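PDB 3FP0: 15-O-acetyltransferase from Fusarium sporotrichioides, which transfers an acetyl group to the 15-hydroxyl of trichothecene intermediates in the biosynthesis of mycotoxins such as T-2 toxin. Local coordinates for residues Pro14-Trp19 / Gln30-Gly35; Asn73-Phe78 / Ile125-Thr130; Glu109-Asn114 / Ile220-Glu225; Lys424-Glu429 / Ser472-Ala477. All blocks are in the same frame, centred on the assembly; numbering follows the deposited sequence.

Contact 1 of 4, residues Pro14-Trp19 / Gln30-Gly35; sequences PALYRW and QRRCVG
W19 runs beside R31, their CA atoms 4.9 Å apart, where the chain enters an antiparallel beta hairpin of strands 20-21 and 28-32, while the 3-10 turn 14-17 lies against the far end of that second strand and the touching parts head 133° apart. Two waters bridge the backbones, and W19 CA also rests directly on Q30 O. One water takes the N-H of R32 at 3.0 Å (to N) and donates to R18 O at 2.8 Å. A second links Y17 O to R31 NH2, which reaches it at 2.7 Å, so this arginine ties its own side chain back to the turn.

The R31 chain leaves the backbone with CG between N and the carbonyl carbon (chi1 68°) and then stays extended across W19. Its CD sits over the middle of the six-membered ring, 3.5 Å from the centroid, a CH-pi contact. The guanidinium stands at 90° to the indole with one edge turned to it, leaving an off-centre cation-pi interaction; NH1 makes a salt bridge with E37. W19 NE1 is hydrogen-bonded to S230 O.

At the other end Y17 is held between two aliphatic groups: L16 CB on one face, and V34 CG2 on the other, 3.7 Å from the ring centroid. V34 and Y17 also touch N415 on helix 406-423, and the V34 side chain lies about 8 Å from that of H414, which binds 15-deacetylcalonectrin. In the plane of the Y17 ring, R32 O meets CD1 edge-on at 3.5 Å.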
# COMPACT_ATOMS: atom_id res chain seq x y z
N PRO A 14 7.75 -19.99 13.90
CA PRO A 14 8.68 -19.52 12.84
C PRO A 14 8.98 -20.53 11.75
O PRO A 14 8.85 -20.22 10.56
CB PRO A 14 9.98 -19.23 13.59
CG PRO A 14 9.55 -19.01 15.01
CD PRO A 14 8.39 -19.92 15.23
N ALA A 15 9.40 -21.73 12.17
CA ALA A 15 9.66 -22.82 11.25
C ALA A 15 8.57 -22.98 10.20
O ALA A 15 8.87 -23.24 9.04
CB ALA A 15 9.93 -24.13 12.01
N LEU A 16 7.31 -22.77 10.60
CA LEU A 16 6.16 -22.85 9.68
C LEU A 16 6.26 -21.92 8.45
O LEU A 16 5.74 -22.25 7.41
CB LEU A 16 4.87 -22.54 10.45
CG LEU A 16 3.59 -23.38 10.25
CD1 LEU A 16 2.47 -22.80 11.07
CD2 LEU A 16 3.14 -23.53 8.79
N TYR A 17 6.95 -20.78 8.58
CA TYR A 17 6.91 -19.72 7.56
C TYR A 17 8.13 -19.63 6.65
O TYR A 17 8.26 -18.67 5.87
CB TYR A 17 6.65 -18.36 8.24
CG TYR A 17 5.56 -18.46 9.26
CD1 TYR A 17 4.27 -18.82 8.86
CD2 TYR A 17 5.80 -18.23 10.61
CE1 TYR A 17 3.25 -18.93 9.77
CE2 TYR A 17 4.78 -18.35 11.53
CZ TYR A 17 3.51 -18.70 11.10
OH TYR A 17 2.47 -18.79 11.96
N ARG A 18 9.02 -20.62 6.73
CA ARG A 18 10.27 -20.53 6.02
C ARG A 18 10.14 -21.04 4.59
O ARG A 18 9.22 -21.79 4.27
CB ARG A 18 11.41 -21.25 6.77
CG ARG A 18 11.65 -20.68 8.16
CD ARG A 18 12.74 -21.43 8.93
NE ARG A 18 12.97 -20.71 10.17
CZ ARG A 18 13.19 -21.25 11.35
NH1 ARG A 18 13.23 -22.57 11.47
NH2 ARG A 18 13.37 -20.48 12.41
N TRP A 19 11.05 -20.58 3.75
CA TRP A 19 11.15 -21.04 2.38
C TRP A 19 11.51 -22.52 2.39
O TRP A 19 12.38 -22.94 3.17
CB TRP A 19 12.22 -20.26 1.61
CG TRP A 19 11.88 -18.80 1.27
CD1 TRP A 19 12.54 -17.65 1.70
CD2 TRP A 19 10.83 -18.35 0.41
NE1 TRP A 19 11.95 -16.53 1.14
CE2 TRP A 19 10.91 -16.93 0.35
CE3 TRP A 19 9.84 -19.01 -0.34
CZ2 TRP A 19 10.04 -16.18 -0.44
CZ3 TRP A 19 8.99 -18.26 -1.11
CH2 TRP A 19 9.09 -16.85 -1.15
N GLN A 30 8.65 -22.71 -1.73
CA GLN A 30 7.40 -22.18 -1.28
C GLN A 30 7.44 -21.86 0.21
O GLN A 30 8.29 -22.38 0.97
CB GLN A 30 6.25 -23.15 -1.60
CG GLN A 30 6.30 -24.49 -0.84
CD GLN A 30 4.98 -25.28 -0.99
OE1 GLN A 30 4.54 -25.59 -2.11
NE2 GLN A 30 4.35 -25.60 0.15
N ARG A 31 6.49 -21.03 0.63
CA ARG A 31 6.28 -20.75 2.05
C ARG A 31 4.81 -20.47 2.37
O ARG A 31 4.07 -19.89 1.57
CB ARG A 31 7.17 -19.59 2.53
CG ARG A 31 6.79 -18.20 1.93
CD ARG A 31 7.78 -17.17 2.40
NE ARG A 31 7.53 -15.86 1.80
CZ ARG A 31 6.69 -14.97 2.32
NH1 ARG A 31 6.53 -13.78 1.72
NH2 ARG A 31 6.00 -15.30 3.41
N ARG A 32 4.42 -20.85 3.59
CA ARG A 32 3.12 -20.53 4.13
C ARG A 32 3.16 -19.09 4.56
O ARG A 32 4.00 -18.71 5.38
CB ARG A 32 2.83 -21.37 5.38
CG ARG A 32 1.47 -21.14 5.99
CD ARG A 32 0.35 -21.66 5.12
NE ARG A 32 0.52 -23.09 4.84
CZ ARG A 32 -0.42 -23.85 4.29
NH1 ARG A 32 -1.58 -23.32 3.94
NH2 ARG A 32 -0.18 -25.14 4.07
N CYS A 33 2.24 -18.27 4.05
CA CYS A 33 2.31 -16.84 4.33
C CYS A 33 1.96 -16.53 5.81
O CYS A 33 1.41 -17.40 6.56
CB CYS A 33 1.44 -16.07 3.34
SG CYS A 33 -0.25 -16.06 3.85
N VAL A 34 2.31 -15.31 6.25
CA VAL A 34 2.26 -14.94 7.67
C VAL A 34 1.78 -13.50 7.92
O VAL A 34 2.00 -12.60 7.10
CB VAL A 34 3.65 -15.17 8.34
CG1 VAL A 34 4.74 -14.25 7.70
CG2 VAL A 34 3.57 -15.03 9.89
N GLY A 35 1.13 -13.29 9.07
CA GLY A 35 0.76 -11.96 9.50
C GLY A 35 -0.20 -11.37 8.51
O GLY A 35 -1.10 -12.05 8.02
O HOH W 1 6.59 -22.23 5.15
O HOH W 2 6.06 -17.27 5.30

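Contact 2 of 4, residues Asn73-Phe78 / Ile125-Thr130; sequences NLKEMF and IHVQPT
K75 lies along the side of I125, its CG 3.8 Å from I125 CG2, the two side chains running alongside but pointed opposite ways. This is helix-on-sheet packing at the border of a mixed sheet: helix 71-88 lies against strand 125-129, an outermost strand, and the axes of the two short segments approach to 8.5 Å, nearly antiparallel at 167°. The K75 side chain starts with CG anti to the backbone N (chi1 174°), which sends it from the helix toward I125; bends further along bring the ammonium back to the I125 carbonyl. NZ donates to I125 O at 2.8 Å, tilted 26° from the carbonyl plane. The neighbouring H126 spends its backbone bonds on L159 and L161 of strand 158-163, so the carbonyl of I125 faces the outer border of the sheet, where a lysine satisfies it in place of another strand. NZ has a second partner in E79, one helical turn on, whose salt bridge should help fix its position.

The aliphatic part of the lysine also packs on V127, whose CG1 comes in crosswise, 3.7 Å from K75 CB. F78 contributes mainly its stem, since its ring leads away toward L159. I125, which also packs on L82, brings the tip of its longer branch to that stem: CD1 lies 4.0 Å from F78 CB.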
# COMPACT_ATOMS: atom_id res chain seq x y z
N ASN A 73 8.09 0.63 -28.42
CA ASN A 73 9.44 0.54 -27.89
C ASN A 73 9.59 0.75 -26.36
O ASN A 73 10.51 0.21 -25.74
CB ASN A 73 10.46 1.30 -28.75
CG ASN A 73 10.46 2.78 -28.51
OD1 ASN A 73 9.91 3.27 -27.53
ND2 ASN A 73 11.12 3.51 -29.40
N LEU A 74 8.69 1.51 -25.74
CA LEU A 74 8.56 1.54 -24.29
C LEU A 74 8.18 0.17 -23.69
O LEU A 74 8.74 -0.25 -22.66
CB LEU A 74 7.53 2.59 -23.87
CG LEU A 74 8.01 4.07 -24.01
CD1 LEU A 74 6.82 5.04 -23.87
CD2 LEU A 74 9.19 4.40 -23.06
N LYS A 75 7.23 -0.53 -24.33
CA LYS A 75 6.88 -1.89 -23.92
C LYS A 75 8.13 -2.77 -23.97
O LYS A 75 8.48 -3.46 -23.00
CB LYS A 75 5.74 -2.49 -24.77
CG LYS A 75 5.43 -4.02 -24.43
CD LYS A 75 4.00 -4.39 -24.83
CE LYS A 75 3.85 -5.87 -25.25
NZ LYS A 75 4.28 -6.81 -24.14
N GLU A 76 8.80 -2.75 -25.11
CA GLU A 76 10.08 -3.45 -25.26
C GLU A 76 11.10 -3.13 -24.14
O GLU A 76 11.68 -4.03 -23.55
CB GLU A 76 10.68 -3.16 -26.65
CG GLU A 76 12.09 -3.81 -26.82
CD GLU A 76 12.86 -3.39 -28.10
OE1 GLU A 76 12.55 -2.36 -28.74
OE2 GLU A 76 13.83 -4.10 -28.39
N MET A 77 11.28 -1.85 -23.81
CA MET A 77 12.26 -1.43 -22.79
C MET A 77 11.85 -1.88 -21.38
O MET A 77 12.71 -2.31 -20.62
CB MET A 77 12.42 0.10 -22.75
CG MET A 77 13.00 0.72 -24.05
SD MET A 77 12.86 2.53 -24.06
CE MET A 77 12.31 2.84 -25.71
N PHE A 78 10.56 -1.76 -21.05
CA PHE A 78 10.05 -2.18 -19.74
C PHE A 78 10.07 -3.70 -19.58
O PHE A 78 10.15 -4.21 -18.50
CB PHE A 78 8.64 -1.61 -19.47
CG PHE A 78 8.65 -0.25 -18.81
CD1 PHE A 78 8.94 -0.12 -17.46
CD2 PHE A 78 8.46 0.91 -19.57
CE1 PHE A 78 8.98 1.14 -16.86
CE2 PHE A 78 8.49 2.19 -18.97
CZ PHE A 78 8.76 2.29 -17.62
N ILE A 125 3.49 -6.70 -19.45
CA ILE A 125 3.58 -5.32 -19.92
C ILE A 125 2.58 -5.15 -21.08
O ILE A 125 2.67 -5.87 -22.10
CB ILE A 125 5.02 -4.95 -20.40
CG1 ILE A 125 6.12 -5.45 -19.44
CG2 ILE A 125 5.16 -3.44 -20.71
CD1 ILE A 125 6.33 -4.67 -18.18
N HIS A 126 1.66 -4.21 -20.91
CA HIS A 126 0.66 -3.91 -21.91
C HIS A 126 0.66 -2.44 -22.30
O HIS A 126 1.01 -1.56 -21.50
CB HIS A 126 -0.74 -4.34 -21.40
CG HIS A 126 -0.74 -5.66 -20.69
ND1 HIS A 126 -0.75 -6.85 -21.37
CD2 HIS A 126 -0.66 -5.97 -19.38
CE1 HIS A 126 -0.68 -7.85 -20.51
NE2 HIS A 126 -0.65 -7.34 -19.29
N VAL A 127 0.27 -2.17 -23.54
CA VAL A 127 0.08 -0.81 -24.03
C VAL A 127 -1.28 -0.56 -24.67
O VAL A 127 -1.95 -1.49 -25.10
CB VAL A 127 1.15 -0.39 -25.08
CG1 VAL A 127 2.57 -0.60 -24.55
CG2 VAL A 127 0.92 -1.11 -26.42
N GLN A 128 -1.64 0.72 -24.75
CA GLN A 128 -2.88 1.16 -25.35
C GLN A 128 -2.68 2.60 -25.82
O GLN A 128 -2.33 3.48 -25.01
CB GLN A 128 -4.01 1.03 -24.29
CG GLN A 128 -5.48 1.16 -24.69
CD GLN A 128 -6.42 0.85 -23.45
N PRO A 129 -2.89 2.85 -27.14
CA PRO A 129 -3.05 4.23 -27.59
C PRO A 129 -4.46 4.68 -27.22
O PRO A 129 -5.45 4.16 -27.75
CB PRO A 129 -2.88 4.16 -29.11
CG PRO A 129 -2.74 2.73 -29.48
CD PRO A 129 -2.99 1.88 -28.25
N THR A 130 -4.55 5.60 -26.27
CA THR A 130 -5.82 6.00 -25.68
C THR A 130 -5.63 7.32 -24.93
O THR A 130 -4.53 7.62 -24.45
CB THR A 130 -6.39 4.90 -24.70
OG1 THR A 130 -7.60 5.37 -24.09
CG2 THR A 130 -5.36 4.54 -23.57

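Contact 3 of 4, residues Glu109-Asn114 / Ile220-Glu225; sequences ESPESN and IQWGQE
I220 begins the second segment beside N114 and, within its own loop, lays CG2 over one face of the W222 indole, 3.5 Å above the plane. W222 takes P111 on the opposite face. The proline comes in at about a right angle: its CG is 3.9 Å from the centroid of the five-membered ring, a CH-pi contact, and its CD meets CE3 at 3.5 Å. At the indole edge NE1 donates to a water at 3.1 Å, and that water donates in turn to N114 O.

N114 opens helix 114-124, whose N-cap is S113, with OG on the amide of S116; beside this capped helix start the connection 109-114, which follows strand 105-109, meets 220-225, part of the long connection between helices 191-204 and 246-263.

G223 follows with a positive phi of 117°, a backbone shape that suits glycine, and its N-H goes to E225 OE1 on the syn lone pair. E225 closes the walk. Its chain, bent at chi2, folds back so that the other oxygen, OE2, accepts from S110 OG at 2.7 Å, on the syn side but 23° out of the carboxylate plane. OE2 also bonds Y108 OH.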
# COMPACT_ATOMS: atom_id res chain seq x y z
N GLU A 109 9.12 -19.92 -8.48
CA GLU A 109 9.85 -20.82 -9.37
C GLU A 109 10.73 -20.01 -10.33
O GLU A 109 10.27 -19.12 -11.07
CB GLU A 109 8.92 -21.72 -10.18
CG GLU A 109 9.66 -22.85 -10.89
CD GLU A 109 8.75 -23.74 -11.72
OE1 GLU A 109 7.56 -23.39 -11.94
OE2 GLU A 109 9.23 -24.80 -12.15
N SER A 110 12.03 -20.32 -10.29
CA SER A 110 13.00 -19.82 -11.26
C SER A 110 12.60 -20.18 -12.71
O SER A 110 12.11 -21.30 -12.95
CB SER A 110 14.32 -20.48 -10.90
OG SER A 110 15.32 -19.59 -11.18
N PRO A 111 12.75 -19.25 -13.69
CA PRO A 111 12.30 -19.60 -15.06
C PRO A 111 13.05 -20.81 -15.59
O PRO A 111 14.24 -20.97 -15.35
CB PRO A 111 12.65 -18.35 -15.89
CG PRO A 111 12.62 -17.22 -14.87
CD PRO A 111 13.27 -17.86 -13.64
N GLU A 112 12.30 -21.68 -16.25
CA GLU A 112 12.76 -22.94 -16.79
C GLU A 112 13.76 -22.69 -17.92
O GLU A 112 14.63 -23.50 -18.17
CB GLU A 112 11.50 -23.73 -17.24
CG GLU A 112 11.59 -24.70 -18.40
CD GLU A 112 10.21 -25.02 -19.01
N SER A 113 13.66 -21.52 -18.57
CA SER A 113 14.62 -21.13 -19.59
C SER A 113 14.62 -19.60 -19.77
O SER A 113 13.68 -18.94 -19.33
CB SER A 113 14.28 -21.80 -20.93
OG SER A 113 13.02 -21.36 -21.39
N ASN A 114 15.63 -19.06 -20.44
CA ASN A 114 15.61 -17.65 -20.79
C ASN A 114 14.43 -17.26 -21.68
O ASN A 114 13.86 -16.19 -21.49
CB ASN A 114 16.94 -17.17 -21.39
CG ASN A 114 18.01 -16.96 -20.32
OD1 ASN A 114 18.22 -15.84 -19.83
ND2 ASN A 114 18.68 -18.05 -19.96
N ILE A 220 20.97 -13.83 -18.50
CA ILE A 220 20.61 -13.92 -17.10
C ILE A 220 20.68 -15.39 -16.72
O ILE A 220 20.16 -16.24 -17.43
CB ILE A 220 19.18 -13.36 -16.82
CG1 ILE A 220 19.09 -11.89 -17.30
CG2 ILE A 220 18.87 -13.49 -15.35
CD1 ILE A 220 17.74 -11.16 -17.04
N GLN A 221 21.36 -15.66 -15.62
CA GLN A 221 21.56 -17.02 -15.16
C GLN A 221 20.44 -17.39 -14.17
O GLN A 221 20.60 -17.34 -12.95
CB GLN A 221 22.96 -17.15 -14.54
CG GLN A 221 24.10 -16.83 -15.52
CD GLN A 221 24.42 -17.98 -16.47
N TRP A 222 19.28 -17.72 -14.72
CA TRP A 222 18.12 -18.01 -13.90
C TRP A 222 18.42 -19.14 -12.92
O TRP A 222 19.12 -20.10 -13.24
CB TRP A 222 16.90 -18.29 -14.76
CG TRP A 222 16.46 -17.08 -15.50
CD1 TRP A 222 16.46 -16.90 -16.87
CD2 TRP A 222 15.95 -15.85 -14.94
NE1 TRP A 222 16.00 -15.64 -17.18
CE2 TRP A 222 15.68 -14.98 -16.02
CE3 TRP A 222 15.73 -15.40 -13.62
CZ2 TRP A 222 15.16 -13.68 -15.82
CZ3 TRP A 222 15.21 -14.10 -13.43
CH2 TRP A 222 14.92 -13.27 -14.52
N GLY A 223 17.95 -18.95 -11.69
CA GLY A 223 18.31 -19.82 -10.60
C GLY A 223 19.05 -19.01 -9.56
O GLY A 223 18.78 -19.14 -8.35
N GLN A 224 19.93 -18.12 -10.02
CA GLN A 224 20.79 -17.34 -9.12
C GLN A 224 20.05 -16.22 -8.40
O GLN A 224 20.61 -15.60 -7.52
CB GLN A 224 21.97 -16.74 -9.87
CG GLN A 224 22.90 -17.75 -10.54
CD GLN A 224 24.07 -17.07 -11.23
OE1 GLN A 224 24.18 -15.83 -11.24
NE2 GLN A 224 24.96 -17.88 -11.83
N GLU A 225 18.80 -15.98 -8.79
CA GLU A 225 17.96 -14.98 -8.14
C GLU A 225 17.20 -15.49 -6.93
O GLU A 225 16.68 -14.67 -6.18
CB GLU A 225 16.94 -14.36 -9.15
CG GLU A 225 15.64 -15.16 -9.35
CD GLU A 225 15.79 -16.39 -10.25
OE1 GLU A 225 16.92 -16.75 -10.66
OE2 GLU A 225 14.76 -17.01 -10.56
O HOH W 3 15.56 -14.19 -19.92

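Contact 4 of 4, residues Lys424-Glu429 / Ser472-Ala477; sequences KPIPFE and SLPYLA. With FP0 ((3alpha)-15-hydroxy-12,13-epoxytrichothec-9-en-3-yl acetate), chain C.
F428 and Y475 make the buried half of this contact, with F428 CE2 pushed to 3.5 Å from Y475 CD2. The rings meet obliquely, planes 42° apart, and Y475 CB lies over one face of the F428 ring. P474 fills the angle beside them: its CG is 4.0 Å from F428 CB and equally far from I426 CG2. On the solvent side, where I426 and P425 are exposed, contacts are few. One pair there is closer than usual, I426 CD1 to L473 CD2 at 3.4 Å, and P425 offers the leucine little more than its carbonyl oxygen.

With CG between N and the carbonyl carbon (chi1 67°), the Y475 ring extends to the ligand. Its hydroxyl, hydrogen-bonded to that of Y51, lies 3.4 Å from C10 of the bound trichothecene, a 15-hydroxy 3-acetate (FP0), so this packing backs a wall of the substrate pocket.

Around it, P427 rests on Y420 and L421 of helix 406-423, F428 meets Y263 of helix 246-263 edge-to-face, and Y475 touches A432 and L435 of strand 431-441, which runs parallel to the strand 477-483 that the second segment leads into.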
# COMPACT_ATOMS: atom_id res chain seq x y z
N LYS A 424 -15.85 -14.71 9.79
CA LYS A 424 -16.77 -13.55 9.69
C LYS A 424 -16.21 -12.57 8.62
O LYS A 424 -15.49 -11.63 8.94
CB LYS A 424 -16.87 -12.87 11.07
CG LYS A 424 -17.86 -11.71 11.17
N PRO A 425 -16.46 -12.86 7.33
CA PRO A 425 -15.81 -12.13 6.21
C PRO A 425 -16.05 -10.61 6.23
O PRO A 425 -15.13 -9.85 5.91
CB PRO A 425 -16.43 -12.78 4.97
CG PRO A 425 -16.72 -14.17 5.43
CD PRO A 425 -17.28 -13.98 6.84
N ILE A 426 -17.27 -10.19 6.61
CA ILE A 426 -17.64 -8.79 6.78
C ILE A 426 -17.81 -8.48 8.25
O ILE A 426 -18.88 -8.75 8.83
CB ILE A 426 -18.98 -8.39 6.03
CG1 ILE A 426 -18.95 -8.77 4.52
CG2 ILE A 426 -19.27 -6.88 6.23
CD1 ILE A 426 -18.23 -7.75 3.63
N PRO A 427 -16.79 -7.88 8.87
CA PRO A 427 -16.88 -7.84 10.31
C PRO A 427 -17.56 -6.58 10.88
O PRO A 427 -17.61 -6.45 12.11
CB PRO A 427 -15.41 -7.90 10.72
CG PRO A 427 -14.73 -7.11 9.64
CD PRO A 427 -15.54 -7.26 8.38
N PHE A 428 -18.07 -5.69 10.01
CA PHE A 428 -18.77 -4.46 10.43
C PHE A 428 -20.28 -4.58 10.16
O PHE A 428 -20.66 -5.10 9.13
CB PHE A 428 -18.27 -3.24 9.65
CG PHE A 428 -16.80 -2.90 9.88
CD1 PHE A 428 -16.41 -2.13 10.97
CD2 PHE A 428 -15.81 -3.31 8.97
CE1 PHE A 428 -15.05 -1.80 11.18
CE2 PHE A 428 -14.47 -2.98 9.17
CZ PHE A 428 -14.09 -2.23 10.26
N GLU A 429 -21.13 -4.08 11.06
CA GLU A 429 -22.57 -3.97 10.76
C GLU A 429 -23.08 -2.60 11.13
O GLU A 429 -22.74 -2.06 12.20
CB GLU A 429 -23.39 -5.07 11.44
N SER A 472 -13.50 -3.51 -0.90
CA SER A 472 -14.73 -4.29 -0.99
C SER A 472 -15.31 -4.58 0.40
O SER A 472 -16.21 -5.41 0.53
CB SER A 472 -14.46 -5.60 -1.75
OG SER A 472 -14.62 -5.37 -3.14
N LEU A 473 -14.75 -3.96 1.43
CA LEU A 473 -15.31 -3.99 2.77
C LEU A 473 -15.95 -2.64 3.04
O LEU A 473 -15.64 -1.66 2.37
CB LEU A 473 -14.24 -4.36 3.82
CG LEU A 473 -13.79 -5.83 3.83
CD1 LEU A 473 -12.95 -6.11 5.07
CD2 LEU A 473 -14.94 -6.83 3.76
N PRO A 474 -16.88 -2.58 4.02
CA PRO A 474 -17.70 -1.35 4.09
C PRO A 474 -17.18 -0.25 5.00
O PRO A 474 -17.97 0.47 5.60
CB PRO A 474 -19.03 -1.90 4.64
CG PRO A 474 -18.53 -2.97 5.65
CD PRO A 474 -17.34 -3.60 4.98
N TYR A 475 -15.85 -0.12 5.09
CA TYR A 475 -15.26 0.99 5.84
C TYR A 475 -14.50 1.96 4.93
O TYR A 475 -14.01 1.59 3.86
CB TYR A 475 -14.35 0.49 6.98
CG TYR A 475 -13.08 -0.25 6.56
CD1 TYR A 475 -11.84 0.42 6.56
CD2 TYR A 475 -13.12 -1.60 6.20
CE1 TYR A 475 -10.65 -0.25 6.20
CE2 TYR A 475 -11.95 -2.29 5.82
CZ TYR A 475 -10.71 -1.60 5.84
OH TYR A 475 -9.56 -2.28 5.48
N LEU A 476 -14.39 3.20 5.38
CA LEU A 476 -13.55 4.16 4.70
C LEU A 476 -12.10 3.97 5.13
O LEU A 476 -11.83 3.83 6.33
CB LEU A 476 -14.03 5.59 4.93
CG LEU A 476 -15.46 5.91 4.48
CD1 LEU A 476 -15.71 7.39 4.67
CD2 LEU A 476 -15.69 5.51 3.03
N ALA A 477 -11.20 3.91 4.15
CA ALA A 477 -9.76 3.91 4.47
C ALA A 477 -9.15 5.13 3.85
O ALA A 477 -9.35 5.40 2.66
CB ALA A 477 -9.06 2.64 3.94
C2 FP0 C . -5.00 -4.76 7.16
C6 FP0 C . -3.86 -2.74 5.32
C5 FP0 C . -3.02 -3.88 6.02
C4 FP0 C . -2.83 -3.61 7.52
C3 FP0 C . -4.05 -4.25 8.25
C11 FP0 C . -5.19 -2.50 6.08
C10 FP0 C . -6.20 -1.73 5.21
C9 FP0 C . -6.08 -1.59 3.86
C8 FP0 C . -4.88 -2.09 3.09
C12 FP0 C . -3.92 -5.13 6.15
C13 FP0 C . -4.23 -6.05 5.01
O4 FP0 C . -3.04 -3.22 10.56
C17 FP0 C . -4.16 -2.81 10.25
C18 FP0 C . -4.98 -1.77 10.97
O3 FP0 C . -4.76 -3.34 9.09
O2 FP0 C . -3.40 -6.45 6.14
O1 FP0 C . -5.82 -3.70 6.60
C14 FP0 C . -1.63 -4.11 5.39
C7 FP0 C . -4.19 -3.18 3.88
C15 FP0 C . -3.07 -1.43 5.41
O12 FP0 C . -2.14 -1.23 4.33
C16 FP0 C . -7.15 -0.90 3.06

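Overall arrangement
All four are partly buried; contact 4 lies nearest the chain centre (about 18 Å between centres) and contact 3 farthest (about 28 Å). Contact 4 touches the ligand through a tyrosine, whereas contact 1 only approaches H414, which binds 15-deacetylcalonectrin; both adjoin helix 406-423. Contacts 2 and 3 lie away from the substrate site, their segments alternating along the sequence; helix 71-88 supplies one side of contact 2 and flanks contact 3. Contacts 1 and 3 approach to about 7 Å (nearest atoms), joined by strand 105-109. Contact 4 is almost wholly apolar, contact 2 turns on one lysine, contact 1 pairs R31 with W19 beside bridging waters, and contact 3 adds an E225-S110 bond to proline-indole packing.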